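Local coordinates for desulfoferrodoxin (rbo) (Treponema pallidum subsp. pallidum str. Nichols, PDB 1Y07), which reduces superoxide to hydrogen peroxide at a mononuclear non-haem iron centre, as a class III superoxide reductase, at the Fe (III) ion site and the interface of chains A and B. Numbering follows the deposited sequence. Chains: chain A/B, desulfoferrodoxin (rbo).

Contact 1: the Fe (III) ion site. Residues chain A 46, 50, 70, 76, 119, 121-122. With FE (Fe (III) ion), chain C.
The ligand side chains hang from extended loop backbone at A:His70 and A:His76, from A:His50 at the end of helix 47-50, from A:Cys119 closing strand 112-119, and from A:His122 in the turn that follows. The modelled ligands make a near square-pyramidal arrangement, the four-histidine, one-cysteine iron centre of superoxide reductases. Four imidazoles make the base: A:His50, A:His70 and A:His76 bind through NE2, A:His122 through ND1, so its ring is attached by the nitrogen nearer its backbone. A:His50 NE2 lies 2.2 Å from FE, and A:His76 faces it across the metal with an NE2-FE bond of 2.4 Å. A:His70 and A:His122 form the other trans pair. The apex is the thiolate sulphur, A:Cys119 SG, at 2.3 Å from FE; SG is anti to the backbone N (chi1 168°). The backbone N of A:Leu121 donates to this sulphur over 3.4 Å, and A:His122 N adds a weak bond, which may temper its electron donation. A:His50 ND1 gives its hydrogen to A:Ala46 O at 2.9 Å, in the carbonyl plane but 22° out of the ring plane, helping to fix that ring's rotation. A:Leu121 CB sits 3.9 Å above the centre of one face of the A:His122 ring. Superoxide binds in this family opposite the sulphur. The iron thus sits where loops, a short helix and a strand end converge at one extremity of the beta fold.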
loop_
_atom_site.group_PDB
_atom_site.type_symbol
_atom_site.label_atom_id
_atom_site.label_comp_id
_atom_site.label_asym_id
_atom_site.label_seq_id
_atom_site.Cartn_x
_atom_site.Cartn_y
_atom_site.Cartn_z
ATOM N N ALA A 46 0.757 -3.655 25.965
ATOM C CA ALA A 46 0.307 -5.053 26.051
ATOM C C ALA A 46 0.307 -5.721 24.684
ATOM O O ALA A 46 -0.378 -5.274 23.757
ATOM C CB ALA A 46 -1.095 -5.151 26.629
ATOM N N HIS A 50 -2.163 -5.782 21.092
ATOM C CA HIS A 50 -1.536 -5.043 19.977
ATOM C C HIS A 50 -1.032 -5.934 18.836
ATOM O O HIS A 50 -0.997 -5.495 17.691
ATOM C CB HIS A 50 -0.371 -4.147 20.525
ATOM C CG HIS A 50 -0.882 -2.926 21.224
ATOM N ND1 HIS A 50 -1.517 -3.008 22.439
ATOM C CD2 HIS A 50 -0.976 -1.629 20.853
ATOM C CE1 HIS A 50 -1.970 -1.822 22.799
ATOM N NE2 HIS A 50 -1.737 -0.983 21.824
ATOM N N HIS A 70 -8.670 -4.783 21.045
ATOM C CA HIS A 70 -8.158 -3.482 21.429
ATOM C C HIS A 70 -9.263 -2.447 21.430
ATOM O O HIS A 70 -10.182 -2.556 20.689
ATOM C CB HIS A 70 -7.160 -3.045 20.402
ATOM C CG HIS A 70 -6.361 -1.835 20.761
ATOM N ND1 HIS A 70 -6.442 -0.674 20.053
ATOM C CD2 HIS A 70 -5.483 -1.598 21.754
ATOM C CE1 HIS A 70 -5.554 0.188 20.507
ATOM N NE2 HIS A 70 -4.951 -0.353 21.533
ATOM N N HIS A 76 -8.255 6.393 21.618
ATOM C CA HIS A 76 -7.365 5.238 21.650
ATOM C C HIS A 76 -7.948 4.197 20.697
ATOM O O HIS A 76 -8.968 3.621 20.971
ATOM C CB HIS A 76 -7.243 4.719 23.102
ATOM C CG HIS A 76 -6.290 3.596 23.233
ATOM N ND1 HIS A 76 -6.598 2.455 23.895
ATOM C CD2 HIS A 76 -5.015 3.453 22.809
ATOM C CE1 HIS A 76 -5.604 1.592 23.782
ATOM N NE2 HIS A 76 -4.636 2.168 23.107
ATOM N N CYS A 119 -1.575 1.457 16.359
ATOM C CA CYS A 119 -2.357 2.081 17.422
ATOM C C CYS A 119 -1.871 3.547 17.597
ATOM O O CYS A 119 -0.664 3.772 17.635
ATOM C CB CYS A 119 -2.147 1.300 18.720
ATOM S SG CYS A 119 -2.777 2.190 20.158
ATOM N N LEU A 121 -1.688 5.448 19.974
ATOM C CA LEU A 121 -0.893 5.668 21.175
ATOM C C LEU A 121 0.315 4.742 21.323
ATOM O O LEU A 121 1.361 5.135 21.857
ATOM C CB LEU A 121 -1.810 5.503 22.387
ATOM C CG LEU A 121 -2.969 6.503 22.508
ATOM C CD1 LEU A 121 -3.693 6.398 23.837
ATOM C CD2 LEU A 121 -2.496 7.943 22.318
ATOM N N HIS A 122 0.190 3.527 20.820
ATOM C CA HIS A 122 1.143 2.449 21.104
ATOM C C HIS A 122 1.964 1.961 19.928
ATOM O O HIS A 122 2.719 0.990 20.049
ATOM C CB HIS A 122 0.378 1.339 21.805
ATOM C CG HIS A 122 -0.214 1.775 23.080
ATOM N ND1 HIS A 122 -1.505 1.499 23.438
ATOM C CD2 HIS A 122 0.309 2.529 24.084
ATOM C CE1 HIS A 122 -1.757 2.034 24.624
ATOM N NE2 HIS A 122 -0.668 2.668 25.045
HETATM FE FE FE C . -3.120 0.771 21.973
#

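Contact 2: the interface of chains A and B. Residues chain A 8, 18-23, 26, 28; chain B 10, 14-17, 28-30.
In the deposited dimer, possibly biological, antiparallel beta pairing between the N-terminal segments of two class III superoxide reductase chains joins strand 17-20 of A to strand 16-20 of B. A:Met20 N donates to B:Phe16 O at 2.9 Å, nearly along the C=O axis, and B:Phe16 N returns a bond to A:Met20 O at 3.1 Å in the carbonyl plane. The side chains of this pair cross obliquely: A:Met20, bent at chi2 and chi3, brings its sulphur SD against the CE1-CZ part of the B:Phe16 ring, whose CG takes the crowded position between backbone N and carbonyl carbon (chi1 49°). B:Phe17 is wedged more deeply. Its own chain's B:Val28 CG1 lies 3.6 Å above the centre of one face of its ring, while A:Phe8 CE1 meets the edge in plane, 3.7 Å from B:Phe17 CE2. The A:Ala22 methyl CB presses on the ring tip, 3.4 Å from B:Phe17 CZ. Beside it, A:Ser26 OG is turned onto a lone pair of A:Pro23 O at 2.7 Å. The A:Pro23 ring reaches tip to tip toward the B:Gln10 amide and touches B:Cys30 SG. The two Val28 side chains lie alongside, pointing the same way. Water 1 links A:Asp21 O with B:Gln10 OE1 and B:Ala14 O.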
loop_
_atom_site.group_PDB
_atom_site.type_symbol
_atom_site.label_atom_id
_atom_site.label_comp_id
_atom_site.label_asym_id
_atom_site.label_seq_id
_atom_site.Cartn_x
_atom_site.Cartn_y
_atom_site.Cartn_z
ATOM N N PHE A 8 6.086 5.678 7.965
ATOM C CA PHE A 8 6.397 7.063 8.364
ATOM C C PHE A 8 5.050 7.762 8.662
ATOM O O PHE A 8 4.197 7.881 7.791
ATOM C CB PHE A 8 7.125 7.740 7.241
ATOM C CG PHE A 8 8.370 6.993 6.815
ATOM C CD1 PHE A 8 8.307 5.898 5.946
ATOM C CD2 PHE A 8 9.635 7.430 7.277
ATOM C CE1 PHE A 8 9.488 5.201 5.586
ATOM C CE2 PHE A 8 10.817 6.751 6.907
ATOM C CZ PHE A 8 10.746 5.648 6.059
ATOM N N LEU A 18 4.287 4.932 3.324
ATOM C CA LEU A 18 4.727 3.562 3.367
ATOM C C LEU A 18 6.026 3.481 2.604
ATOM O O LEU A 18 6.112 3.924 1.453
ATOM C CB LEU A 18 3.659 2.718 2.664
ATOM C CG LEU A 18 3.398 1.370 3.251
ATOM C CD1 LEU A 18 2.000 0.947 2.697
ATOM C CD2 LEU A 18 4.460 0.431 2.868
ATOM N N GLY A 19 7.058 2.902 3.212
ATOM C CA GLY A 19 8.294 2.663 2.520
ATOM C C GLY A 19 8.513 1.232 2.163
ATOM O O GLY A 19 8.116 0.353 2.886
ATOM N N MET A 20 9.064 1.025 0.977
ATOM C CA MET A 20 9.377 -0.293 0.426
ATOM C C MET A 20 10.868 -0.241 0.128
ATOM O O MET A 20 11.298 0.486 -0.728
ATOM C CB MET A 20 8.532 -0.563 -0.815
ATOM C CG MET A 20 7.100 -0.956 -0.446
ATOM S SD MET A 20 5.781 -0.371 -1.569
ATOM C CE MET A 20 6.039 1.537 -1.415
ATOM N N ASP A 21 11.639 -1.032 0.877
ATOM C CA ASP A 21 13.104 -1.016 0.831
ATOM C C ASP A 21 13.680 0.358 1.053
ATOM O O ASP A 21 14.622 0.775 0.392
ATOM C CB ASP A 21 13.615 -1.586 -0.514
ATOM C CG ASP A 21 13.526 -3.035 -0.579
ATOM O OD1 ASP A 21 13.025 -3.681 0.384
ATOM O OD2 ASP A 21 13.964 -3.640 -1.596
ATOM N N ALA A 22 13.130 1.076 2.016
ATOM C CA ALA A 22 13.678 2.362 2.363
ATOM C C ALA A 22 14.989 2.211 3.127
ATOM O O ALA A 22 15.061 1.391 4.056
ATOM C CB ALA A 22 12.688 3.144 3.198
ATOM N N PRO A 23 16.001 2.999 2.749
ATOM C CA PRO A 23 17.265 2.986 3.474
ATOM C C PRO A 23 17.025 3.380 4.914
ATOM O O PRO A 23 16.178 4.264 5.179
ATOM C CB PRO A 23 18.125 4.061 2.766
ATOM C CG PRO A 23 17.544 4.260 1.404
ATOM C CD PRO A 23 16.049 3.917 1.597
ATOM N N SER A 26 16.216 7.118 6.283
ATOM C CA SER A 26 15.356 7.920 5.414
ATOM C C SER A 26 14.516 8.844 6.287
ATOM O O SER A 26 14.109 8.468 7.395
ATOM C CB SER A 26 14.380 7.032 4.649
ATOM O OG SER A 26 15.041 6.237 3.696
ATOM N N VAL A 28 11.089 11.787 5.814
ATOM C CA VAL A 28 10.101 12.403 4.961
ATOM C C VAL A 28 9.753 13.786 5.452
ATOM O O VAL A 28 9.301 13.945 6.587
ATOM C CB VAL A 28 8.795 11.588 4.947
ATOM C CG1 VAL A 28 7.747 12.307 4.119
ATOM C CG2 VAL A 28 9.087 10.140 4.445
ATOM N N GLN B 10 13.198 6.074 -5.678
ATOM C CA GLN B 10 14.681 6.121 -5.689
ATOM C C GLN B 10 15.247 5.888 -7.077
ATOM O O GLN B 10 14.537 5.308 -7.905
ATOM C CB GLN B 10 15.259 5.026 -4.803
ATOM C CG GLN B 10 15.388 5.413 -3.368
ATOM C CD GLN B 10 16.452 4.611 -2.648
ATOM O OE1 GLN B 10 16.189 3.487 -2.237
ATOM N NE2 GLN B 10 17.651 5.191 -2.477
ATOM N N ALA B 14 15.048 0.539 -7.090
ATOM C CA ALA B 14 15.670 0.526 -5.763
ATOM C C ALA B 14 14.665 0.743 -4.617
ATOM O O ALA B 14 15.059 1.122 -3.513
ATOM C CB ALA B 14 16.803 1.566 -5.688
ATOM N N GLY B 15 13.373 0.517 -4.848
ATOM C CA GLY B 15 12.389 0.799 -3.819
ATOM C C GLY B 15 11.811 2.208 -3.935
ATOM O O GLY B 15 12.161 3.015 -4.819
ATOM N N PHE B 16 10.889 2.517 -3.033
ATOM C CA PHE B 16 10.108 3.712 -3.176
ATOM C C PHE B 16 9.230 3.927 -1.964
ATOM O O PHE B 16 9.173 3.106 -1.041
ATOM C CB PHE B 16 9.215 3.626 -4.437
ATOM C CG PHE B 16 8.443 2.352 -4.537
ATOM C CD1 PHE B 16 7.104 2.328 -4.333
ATOM C CD2 PHE B 16 9.085 1.152 -4.881
ATOM C CE1 PHE B 16 6.403 1.143 -4.462
ATOM C CE2 PHE B 16 8.373 -0.031 -4.980
ATOM C CZ PHE B 16 7.039 -0.026 -4.766
ATOM N N PHE B 17 8.542 5.053 -1.988
ATOM C CA PHE B 17 7.597 5.414 -0.960
ATOM C C PHE B 17 6.269 5.772 -1.545
ATOM O O PHE B 17 6.183 6.376 -2.604
ATOM C CB PHE B 17 8.110 6.596 -0.133
ATOM C CG PHE B 17 9.513 6.378 0.402
ATOM C CD1 PHE B 17 10.621 6.459 -0.467
ATOM C CD2 PHE B 17 9.723 6.106 1.749
ATOM C CE1 PHE B 17 11.892 6.284 0.021
ATOM C CE2 PHE B 17 11.014 5.928 2.242
ATOM C CZ PHE B 17 12.072 5.977 1.376
ATOM N N VAL B 28 11.217 13.199 0.346
ATOM C CA VAL B 28 11.873 12.136 1.094
ATOM C C VAL B 28 13.344 12.217 0.841
ATOM O O VAL B 28 13.802 12.247 -0.327
ATOM C CB VAL B 28 11.421 10.744 0.628
ATOM C CG1 VAL B 28 11.951 9.680 1.558
ATOM C CG2 VAL B 28 9.915 10.693 0.531
ATOM N N ALA B 29 14.105 12.278 1.924
ATOM C CA ALA B 29 15.556 12.295 1.836
ATOM C C ALA B 29 15.984 10.852 2.039
ATOM O O ALA B 29 15.628 10.240 3.025
ATOM C CB ALA B 29 16.115 13.158 2.913
ATOM N N CYS B 30 16.707 10.289 1.098
ATOM C CA CYS B 30 16.941 8.851 1.159
ATOM C C CYS B 30 18.251 8.539 0.403
ATOM O O CYS B 30 18.294 8.484 -0.825
ATOM C CB CYS B 30 15.616 8.140 0.709
ATOM S SG CYS B 30 15.595 6.932 -0.590
HETATM O O HOH W 1 17.147 1.172 -1.022
#

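Contact 3: the interface of chains A and B. Residues chain A 87-90, 106-107, 110; chain B 90-93, 103-105.
Across the two-fold of the deposited dimer, strand 89-93 of A and strand 88-93 of B meet as antiparallel edges in the desulfoferrodoxin-family beta fold. A:Ile89 N donates to B:Leu91 O at 2.9 Å; B:Leu91 N returns to A:Ile89 O at 3.0 Å from above the carbonyl plane. B:Lys92 runs extended away from this pairing, CG beside its backbone N (chi1 -70°). Its CB and CG pass the carbonyl of A:Lys87, with CG 3.4 Å from A:Lys87 O, and CD continues past the same oxygen. CE then lies 4.0 Å from A:Lys87 CB. At the tip, NZ bonds B:Thr103 O of its own chain at 2.9 Å, nearly along the C=O axis, and makes a weak bond to the A:Thr107 hydroxyl OG1 at 3.1 Å. Water 4 joins the amine nitrogen NZ to A:Thr107 N and A:Asp110 OD2; that carboxylate oxygen, 4.2 Å from B:Lys92 NZ without direct contact, may favour its positive charge. A:Asp110 OD1 also accepts A:Lys87 N, met from above the carboxylate plane. The two Gln90 side chains run alongside, their amides stacked with planes 4° apart and CD atoms 3.4 Å from each other. B:Gln90 NE2 is held by B:Ala105 O, which water 2 connects to A:Gln90 OE1.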
loop_
_atom_site.group_PDB
_atom_site.type_symbol
_atom_site.label_atom_id
_atom_site.label_comp_id
_atom_site.label_asym_id
_atom_site.label_seq_id
_atom_site.Cartn_x
_atom_site.Cartn_y
_atom_site.Cartn_z
ATOM N N LYS A 87 2.478 -11.603 -3.113
ATOM C CA LYS A 87 2.355 -10.903 -4.379
ATOM C C LYS A 87 2.286 -9.417 -4.228
ATOM O O LYS A 87 2.429 -8.731 -5.225
ATOM C CB LYS A 87 1.154 -11.408 -5.203
ATOM C CG LYS A 87 1.323 -12.889 -5.547
ATOM C CD LYS A 87 2.501 -13.265 -6.388
ATOM C CE LYS A 87 2.513 -14.733 -6.732
ATOM N NZ LYS A 87 1.776 -14.931 -7.934
ATOM N N GLY A 88 2.100 -8.899 -3.024
ATOM C CA GLY A 88 1.914 -7.472 -2.896
ATOM C C GLY A 88 1.673 -7.006 -1.475
ATOM O O GLY A 88 1.984 -7.699 -0.534
ATOM N N ILE A 89 1.159 -5.791 -1.369
ATOM C CA ILE A 89 0.867 -5.144 -0.120
ATOM C C ILE A 89 -0.569 -4.574 -0.165
ATOM O O ILE A 89 -1.099 -4.245 -1.237
ATOM C CB ILE A 89 1.912 -4.068 0.292
ATOM C CG1 ILE A 89 1.962 -2.902 -0.683
ATOM C CG2 ILE A 89 3.263 -4.719 0.477
ATOM C CD1 ILE A 89 2.694 -1.723 -0.071
ATOM N N GLN A 90 -1.169 -4.499 1.011
ATOM C CA GLN A 90 -2.435 -3.836 1.230
ATOM C C GLN A 90 -2.457 -3.032 2.498
ATOM O O GLN A 90 -1.807 -3.368 3.453
ATOM C CB GLN A 90 -3.586 -4.908 1.290
ATOM C CG GLN A 90 -3.643 -5.780 0.082
ATOM C CD GLN A 90 -4.978 -6.449 -0.030
ATOM O OE1 GLN A 90 -6.029 -5.834 0.102
ATOM N NE2 GLN A 90 -4.974 -7.790 -0.343
ATOM N N LEU A 106 -7.502 -11.727 -1.279
ATOM C CA LEU A 106 -6.379 -12.163 -2.097
ATOM C C LEU A 106 -6.793 -12.854 -3.331
ATOM O O LEU A 106 -7.831 -13.552 -3.367
ATOM C CB LEU A 106 -5.437 -13.090 -1.311
ATOM C CG LEU A 106 -4.490 -12.445 -0.287
ATOM C CD1 LEU A 106 -5.033 -11.507 0.741
ATOM C CD2 LEU A 106 -3.739 -13.590 0.409
ATOM N N THR A 107 -5.981 -12.720 -4.364
ATOM C CA THR A 107 -6.114 -13.551 -5.585
ATOM C C THR A 107 -5.663 -14.963 -5.299
ATOM O O THR A 107 -4.957 -15.231 -4.297
ATOM C CB THR A 107 -5.346 -12.949 -6.749
ATOM O OG1 THR A 107 -3.972 -12.763 -6.399
ATOM C CG2 THR A 107 -5.955 -11.596 -7.107
ATOM N N ASP A 110 -1.987 -15.809 -4.578
ATOM C CA ASP A 110 -1.366 -15.108 -3.474
ATOM C C ASP A 110 -1.494 -15.859 -2.148
ATOM O O ASP A 110 -2.272 -16.852 -2.027
ATOM C CB ASP A 110 -2.016 -13.758 -3.415
ATOM C CG ASP A 110 -1.079 -12.698 -2.790
ATOM O OD1 ASP A 110 0.057 -13.066 -2.364
ATOM O OD2 ASP A 110 -1.408 -11.477 -2.672
ATOM N N GLN B 90 -3.813 -1.039 -2.501
ATOM C CA GLN B 90 -3.012 -2.219 -2.783
ATOM C C GLN B 90 -1.907 -1.875 -3.758
ATOM O O GLN B 90 -2.033 -0.960 -4.552
ATOM C CB GLN B 90 -3.837 -3.303 -3.450
ATOM C CG GLN B 90 -5.057 -3.627 -2.655
ATOM C CD GLN B 90 -5.671 -5.023 -3.049
ATOM O OE1 GLN B 90 -4.954 -5.943 -3.253
ATOM N NE2 GLN B 90 -7.003 -5.091 -3.135
ATOM N N LEU B 91 -0.820 -2.619 -3.683
ATOM C CA LEU B 91 0.218 -2.477 -4.661
ATOM C C LEU B 91 0.821 -3.832 -4.923
ATOM O O LEU B 91 1.075 -4.605 -4.005
ATOM C CB LEU B 91 1.230 -1.420 -4.244
ATOM C CG LEU B 91 2.331 -1.013 -5.254
ATOM C CD1 LEU B 91 2.833 0.400 -4.998
ATOM C CD2 LEU B 91 3.402 -2.024 -5.158
ATOM N N LYS B 92 0.958 -4.158 -6.205
ATOM C CA LYS B 92 1.648 -5.373 -6.618
ATOM C C LYS B 92 2.686 -5.048 -7.661
ATOM O O LYS B 92 2.413 -4.352 -8.654
ATOM C CB LYS B 92 0.630 -6.381 -7.248
ATOM C CG LYS B 92 -0.348 -6.987 -6.249
ATOM C CD LYS B 92 -1.297 -8.023 -6.863
ATOM C CE LYS B 92 -1.926 -8.932 -5.837
ATOM N NZ LYS B 92 -2.696 -9.975 -6.416
ATOM N N GLU B 93 3.882 -5.576 -7.461
ATOM C CA GLU B 93 4.915 -5.499 -8.486
ATOM C C GLU B 93 4.592 -6.518 -9.579
ATOM O O GLU B 93 4.019 -7.565 -9.317
ATOM C CB GLU B 93 6.284 -5.751 -7.879
ATOM C CG GLU B 93 6.634 -4.672 -6.884
ATOM C CD GLU B 93 7.961 -4.845 -6.136
ATOM O OE1 GLU B 93 8.486 -5.975 -6.110
ATOM O OE2 GLU B 93 8.457 -3.843 -5.544
ATOM N N THR B 103 -3.969 -8.640 -11.301
ATOM C CA THR B 103 -5.283 -8.639 -10.758
ATOM C C THR B 103 -5.200 -8.463 -9.233
ATOM O O THR B 103 -4.282 -8.966 -8.573
ATOM C CB THR B 103 -5.929 -9.949 -11.042
ATOM O OG1 THR B 103 -5.975 -10.106 -12.477
ATOM C CG2 THR B 103 -7.424 -9.994 -10.538
ATOM N N PHE B 104 -6.161 -7.741 -8.705
ATOM C CA PHE B 104 -6.319 -7.519 -7.293
ATOM C C PHE B 104 -7.660 -8.103 -6.895
ATOM O O PHE B 104 -8.576 -8.113 -7.710
ATOM C CB PHE B 104 -6.369 -6.035 -7.047
ATOM C CG PHE B 104 -5.101 -5.322 -7.449
ATOM C CD1 PHE B 104 -4.972 -4.780 -8.716
ATOM C CD2 PHE B 104 -4.071 -5.174 -6.562
ATOM C CE1 PHE B 104 -3.801 -4.109 -9.119
ATOM C CE2 PHE B 104 -2.901 -4.474 -6.958
ATOM C CZ PHE B 104 -2.780 -3.977 -8.233
ATOM N N ALA B 105 -7.797 -8.518 -5.643
ATOM C CA ALA B 105 -9.068 -8.929 -5.065
ATOM C C ALA B 105 -9.584 -7.972 -4.008
ATOM O O ALA B 105 -8.756 -7.406 -3.224
ATOM C CB ALA B 105 -8.887 -10.320 -4.469
HETATM O O HOH W 2 -8.597 -6.647 -0.539
HETATM O O HOH W 3 -2.162 -6.436 -3.105
HETATM O O HOH W 4 -3.816 -10.725 -3.866
#

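Contact 2 and contact 3 belong to one two-fold symmetric interface, their C-alpha centres about 20 Å apart: the former uses the N-terminal strands, the latter strands 89-93 and 101-105. The C-alpha centre of contact 1 lies about 25 Å from that of contact 2 and about 27 Å from that of contact 3, remote from both patches. Strand 112-119 links the regions, with A:Asp110 of contact 3 just before its start and A:Cys119 of contact 1 at its end; strand 78-85 likewise runs between A:His76 and A:Lys87. If this dimer is the biological form, pairing would leave each iron site separate and built from one chain.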